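Local coordinates for protein pyruvate kinase (PDB 4DRS) that probably catalyses the transfer of phosphate from phosphoenolpyruvate to ADP, giving pyruvate and ATP in the last step of glycolysis, at residues 404-408 / 409-413; 387-391 / 392-396. All coordinates share one frame; numbering follows the deposited sequence.

Contact 1 of 2, residues 404-408 / 409-413; sequences KPVAV and PEAIA
V406 and A411 form a small hydrophobic staple at the start of helix 408-422: V406, the residue before the N-cap A407, meets A411, the fourth residue after that cap, with CG2 of V406 lying 4.0 Å from CB of A411. This is the close-packed side of the contact. Beside it, A411 N donates to A407 O at 3.1 Å (N-H...O 160°), and I412 N donates to V408 O at 2.9 Å. P409 in the first turn costs no helical bond, since a nitrogen there has no acceptor within the helix. CG1 of V408 touches CG1 of I412 (4.1 Å), and the second subunit closes over this flank: its V423 packs on A411, its F502 on V408 and its M520 on I412.

The other side is looser and wetter. Across the contact the methyl of A407 meets only CD of P409 (CB to CD 3.9 Å), and both residues are exposed. E410 sits where a capping box would place its acceptor, yet meets the N-cap through solvent. An extended chain, with CG trans to the backbone N (chi1 -172°), carries its carboxylate across the V406 side chain at about a right angle, OE1 3.9 Å from V406 CG1. The carboxylate is held mainly through OE2, by the hydroxyl of Y444 and a salt bridge to K443, which leaves OE1 for the relay: a water accepts from A407 N at 2.7 Å and donates to E410 OE1 at 2.9 Å.

Contact 2 of 2, residues 387-391 / 392-396; sequences TCIDY and PVLYH
One methyl, CG2 of I389, meets both L394 and the Y391 ring where helix 391-401 begins. Its contact with L394 is a hydrophobic staple: D390 is the N-cap, I389 the residue before that cap and L394 the fourth residue after it. The two side chains are inclined to each other and touch through single methyls, I389 CG2 to L394 CD2 at 3.7 Å. Rotation about the first side-chain bond of I389 (chi1 -64°) sets CG2 beside the carbonyl carbon, and there it also lies over the centre of the Y391 ring, 3.7 Å above its plane. The leucine and the ring face are met in directions about a right angle apart. CB of Y391 leaves the backbone away from 392-396, yet still touches CD of P392. K45 and S447 pack on this tyrosine, R467 and L353 on I389, and R445 on L394.

D390 is set differently. Its carboxylate swings forward over the first turn (chi1 -164°) and slants against V393, whose CG2 lies 3.5 Å from D390 CG; OD2 also comes within 3.6 Å of P392 CD. The backbone opens the helix with L394 N to D390 O at 2.9 Å (N-H...O 163°) and Y395 N to Y391 O at 2.9 Å.

The end of the Y395 side chain leads away from 387-391: CB stays 3.5 Å from Y391 O, while the ring packs on C414 and V417 of helix 408-422 and its hydroxyl hydrogen-bonds E418 of the second subunit. Y395 CD2 stands 4.1 Å above one face of the H396 ring, displaced toward its rim.

Overall arrangement
Both contacts start a helix in the same way, with an N-cap, a proline two residues on and a hydrophobic staple; their centres are about 21 Å apart and their nearest atoms about 6 Å, without touching. Contact 2 opens helix 391-401 at the surface, after helix 371-386, and its staple is the bulkier, Ile with Leu plus an aromatic ring. Contact 1, partly buried, opens the next helix, 408-422, which leads into the alpha/beta domain. Lying along the second-subunit interface, it uses a small alanine and adds a water relay to a glutamate held by K443 and Y444. The second subunit reaches contact 2 only at Y395, which also packs on helix 408-422.

Contact 1 of 2, residues 404-408 / 409-413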
loop_
_atom_site.group_PDB
_atom_site.type_symbol
_atom_site.label_atom_id
_atom_site.label_comp_id
_atom_site.label_asym_id
_atom_site.label_seq_id
_atom_site.Cartn_x
_atom_site.Cartn_y
_atom_site.Cartn_z
ATOM N N LYS A 404 8.952 -16.991 -3.314
ATOM C CA LYS A 404 8.388 -18.081 -2.526
ATOM C C LYS A 404 8.135 -19.294 -3.423
ATOM O O LYS A 404 7.885 -19.128 -4.617
ATOM C CB LYS A 404 7.090 -17.630 -1.839
ATOM C CG LYS A 404 7.185 -16.293 -1.110
ATOM C CD LYS A 404 7.976 -16.393 0.190
ATOM C CE LYS A 404 8.417 -15.024 0.693
ATOM N NZ LYS A 404 7.279 -14.085 0.902
ATOM N N PRO A 405 8.200 -20.519 -2.862
ATOM C CA PRO A 405 8.465 -20.877 -1.460
ATOM C C PRO A 405 9.937 -20.780 -1.069
ATOM O O PRO A 405 10.811 -20.831 -1.933
ATOM C CB PRO A 405 8.004 -22.335 -1.382
ATOM C CG PRO A 405 8.219 -22.863 -2.763
ATOM C CD PRO A 405 7.969 -21.713 -3.699
ATOM N N VAL A 406 10.191 -20.638 0.229
ATOM C CA VAL A 406 11.549 -20.615 0.768
ATOM C C VAL A 406 11.827 -21.932 1.490
ATOM O O VAL A 406 10.924 -22.756 1.646
ATOM C CB VAL A 406 11.772 -19.423 1.731
ATOM C CG1 VAL A 406 11.737 -18.102 0.976
ATOM C CG2 VAL A 406 10.748 -19.426 2.866
ATOM N N ALA A 407 13.071 -22.135 1.920
ATOM C CA ALA A 407 13.407 -23.291 2.749
ATOM C C ALA A 407 12.882 -23.081 4.169
ATOM O O ALA A 407 12.612 -21.945 4.577
ATOM C CB ALA A 407 14.911 -23.527 2.758
ATOM N N VAL A 408 12.737 -24.179 4.912
ATOM C CA VAL A 408 12.221 -24.139 6.284
ATOM C C VAL A 408 12.963 -23.129 7.171
ATOM O O VAL A 408 12.317 -22.276 7.785
ATOM C CB VAL A 408 12.184 -25.552 6.934
ATOM C CG1 VAL A 408 12.051 -25.469 8.450
ATOM C CG2 VAL A 408 11.048 -26.373 6.347
ATOM N N PRO A 409 14.314 -23.205 7.230
ATOM C CA PRO A 409 15.052 -22.256 8.074
ATOM C C PRO A 409 14.725 -20.786 7.798
ATOM O O PRO A 409 14.612 -19.996 8.741
ATOM C CB PRO A 409 16.518 -22.563 7.742
ATOM C CG PRO A 409 16.510 -24.013 7.377
ATOM C CD PRO A 409 15.219 -24.212 6.631
ATOM N N GLU A 410 14.568 -20.419 6.529
ATOM C CA GLU A 410 14.262 -19.030 6.195
ATOM C C GLU A 410 12.842 -18.640 6.614
ATOM O O GLU A 410 12.607 -17.507 7.044
ATOM C CB GLU A 410 14.499 -18.737 4.709
ATOM C CG GLU A 410 14.382 -17.253 4.369
ATOM C CD GLU A 410 14.928 -16.886 3.001
ATOM O OE1 GLU A 410 15.414 -17.782 2.275
ATOM O OE2 GLU A 410 14.873 -15.688 2.654
ATOM N N ALA A 411 11.903 -19.576 6.485
ATOM C CA ALA A 411 10.532 -19.341 6.924
ATOM C C ALA A 411 10.467 -19.124 8.438
ATOM O O ALA A 411 9.782 -18.217 8.903
ATOM C CB ALA A 411 9.634 -20.488 6.505
ATOM N N ILE A 412 11.188 -19.951 9.197
ATOM C CA ILE A 412 11.276 -19.791 10.652
ATOM C C ILE A 412 11.848 -18.415 11.001
ATOM O O ILE A 412 11.351 -17.745 11.914
ATOM C CB ILE A 412 12.123 -20.907 11.313
ATOM C CG1 ILE A 412 11.523 -22.300 11.045
ATOM C CG2 ILE A 412 12.275 -20.672 12.812
ATOM C CD1 ILE A 412 10.212 -22.599 11.749
ATOM N N ALA A 413 12.876 -17.997 10.261
ATOM C CA ALA A 413 13.518 -16.696 10.461
ATOM C C ALA A 413 12.533 -15.540 10.307
ATOM O O ALA A 413 12.473 -14.663 11.170
ATOM C CB ALA A 413 14.694 -16.523 9.511
HETATM O O HOH W 1 15.155 -20.533 1.366
#

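Contact 2 of 2, residues 387-391 / 392-396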
loop_
_atom_site.group_PDB
_atom_site.type_symbol
_atom_site.label_atom_id
_atom_site.label_comp_id
_atom_site.label_asym_id
_atom_site.label_seq_id
_atom_site.Cartn_x
_atom_site.Cartn_y
_atom_site.Cartn_z
ATOM N N THR A 387 18.155 4.767 14.008
ATOM C CA THR A 387 16.890 5.314 14.534
ATOM C C THR A 387 15.998 5.898 13.427
ATOM O O THR A 387 14.805 6.114 13.638
ATOM C CB THR A 387 17.090 6.367 15.655
ATOM O OG1 THR A 387 17.678 7.554 15.114
ATOM C CG2 THR A 387 17.966 5.822 16.778
ATOM N N CYS A 388 16.584 6.138 12.255
ATOM C CA CYS A 388 15.866 6.692 11.107
ATOM C C CYS A 388 15.145 5.625 10.286
ATOM O O CYS A 388 14.453 5.943 9.317
ATOM C CB CYS A 388 16.831 7.458 10.201
ATOM S SG CYS A 388 17.629 8.871 10.993
ATOM N N ILE A 389 15.317 4.365 10.670
ATOM C CA ILE A 389 14.762 3.243 9.921
ATOM C C ILE A 389 13.318 2.981 10.325
ATOM O O ILE A 389 12.996 2.906 11.510
ATOM C CB ILE A 389 15.609 1.956 10.101
ATOM C CG1 ILE A 389 17.016 2.157 9.520
ATOM C CG2 ILE A 389 14.924 0.757 9.452
ATOM C CD1 ILE A 389 17.984 1.016 9.773
ATOM N N ASP A 390 12.457 2.858 9.320
ATOM C CA ASP A 390 11.097 2.385 9.513
ATOM C C ASP A 390 11.113 0.860 9.400
ATOM O O ASP A 390 11.030 0.310 8.297
ATOM C CB ASP A 390 10.175 2.997 8.451
ATOM C CG ASP A 390 8.702 2.866 8.802
ATOM O OD1 ASP A 390 7.949 3.832 8.545
ATOM O OD2 ASP A 390 8.291 1.805 9.330
ATOM N N TYR A 391 11.230 0.185 10.543
ATOM C CA TYR A 391 11.444 -1.270 10.572
ATOM C C TYR A 391 10.339 -2.119 9.939
ATOM O O TYR A 391 10.640 -2.974 9.106
ATOM C CB TYR A 391 11.811 -1.762 11.983
ATOM C CG TYR A 391 13.255 -1.499 12.319
ATOM C CD1 TYR A 391 14.267 -2.321 11.818
ATOM C CD2 TYR A 391 13.619 -0.413 13.111
ATOM C CE1 TYR A 391 15.598 -2.076 12.110
ATOM C CE2 TYR A 391 14.947 -0.159 13.406
ATOM C CZ TYR A 391 15.930 -0.992 12.903
ATOM O OH TYR A 391 17.248 -0.737 13.198
ATOM N N PRO A 392 9.063 -1.889 10.317
ATOM C CA PRO A 392 7.988 -2.612 9.627
ATOM C C PRO A 392 8.042 -2.469 8.103
ATOM O O PRO A 392 7.857 -3.458 7.390
ATOM C CB PRO A 392 6.719 -1.966 10.186
ATOM C CG PRO A 392 7.109 -1.534 11.559
ATOM C CD PRO A 392 8.539 -1.084 11.440
ATOM N N VAL A 393 8.316 -1.259 7.615
ATOM C CA VAL A 393 8.389 -1.003 6.174
ATOM C C VAL A 393 9.564 -1.748 5.550
ATOM O O VAL A 393 9.415 -2.388 4.503
ATOM C CB VAL A 393 8.453 0.513 5.851
ATOM C CG1 VAL A 393 8.869 0.756 4.403
ATOM C CG2 VAL A 393 7.110 1.172 6.130
ATOM N N LEU A 394 10.722 -1.678 6.204
ATOM C CA LEU A 394 11.915 -2.375 5.730
ATOM C C LEU A 394 11.672 -3.883 5.646
ATOM O O LEU A 394 12.064 -4.526 4.668
ATOM C CB LEU A 394 13.123 -2.056 6.624
ATOM C CG LEU A 394 14.490 -2.672 6.288
ATOM C CD1 LEU A 394 14.929 -2.365 4.858
ATOM C CD2 LEU A 394 15.533 -2.199 7.287
ATOM N N TYR A 395 11.015 -4.432 6.668
ATOM C CA TYR A 395 10.704 -5.857 6.706
ATOM C C TYR A 395 9.863 -6.299 5.513
ATOM O O TYR A 395 10.180 -7.295 4.865
ATOM C CB TYR A 395 9.991 -6.245 8.006
ATOM C CG TYR A 395 9.539 -7.689 8.002
ATOM C CD1 TYR A 395 10.474 -8.726 8.049
ATOM C CD2 TYR A 395 8.185 -8.023 7.911
ATOM C CE1 TYR A 395 10.077 -10.053 8.030
ATOM C CE2 TYR A 395 7.775 -9.350 7.889
ATOM C CZ TYR A 395 8.727 -10.360 7.949
ATOM O OH TYR A 395 8.345 -11.685 7.933
ATOM N N HIS A 396 8.792 -5.559 5.234
ATOM C CA HIS A 396 7.887 -5.913 4.145
ATOM C C HIS A 396 8.540 -5.813 2.798
ATOM O O HIS A 396 8.267 -6.626 1.918
ATOM C CB HIS A 396 6.596 -5.096 4.208
ATOM C CG HIS A 396 5.709 -5.459 5.378
ATOM N ND1 HIS A 396 5.167 -6.685 5.523
ATOM C CD2 HIS A 396 5.282 -4.710 6.475
ATOM C CE1 HIS A 396 4.436 -6.722 6.654
ATOM N NE2 HIS A 396 4.506 -5.511 7.236
#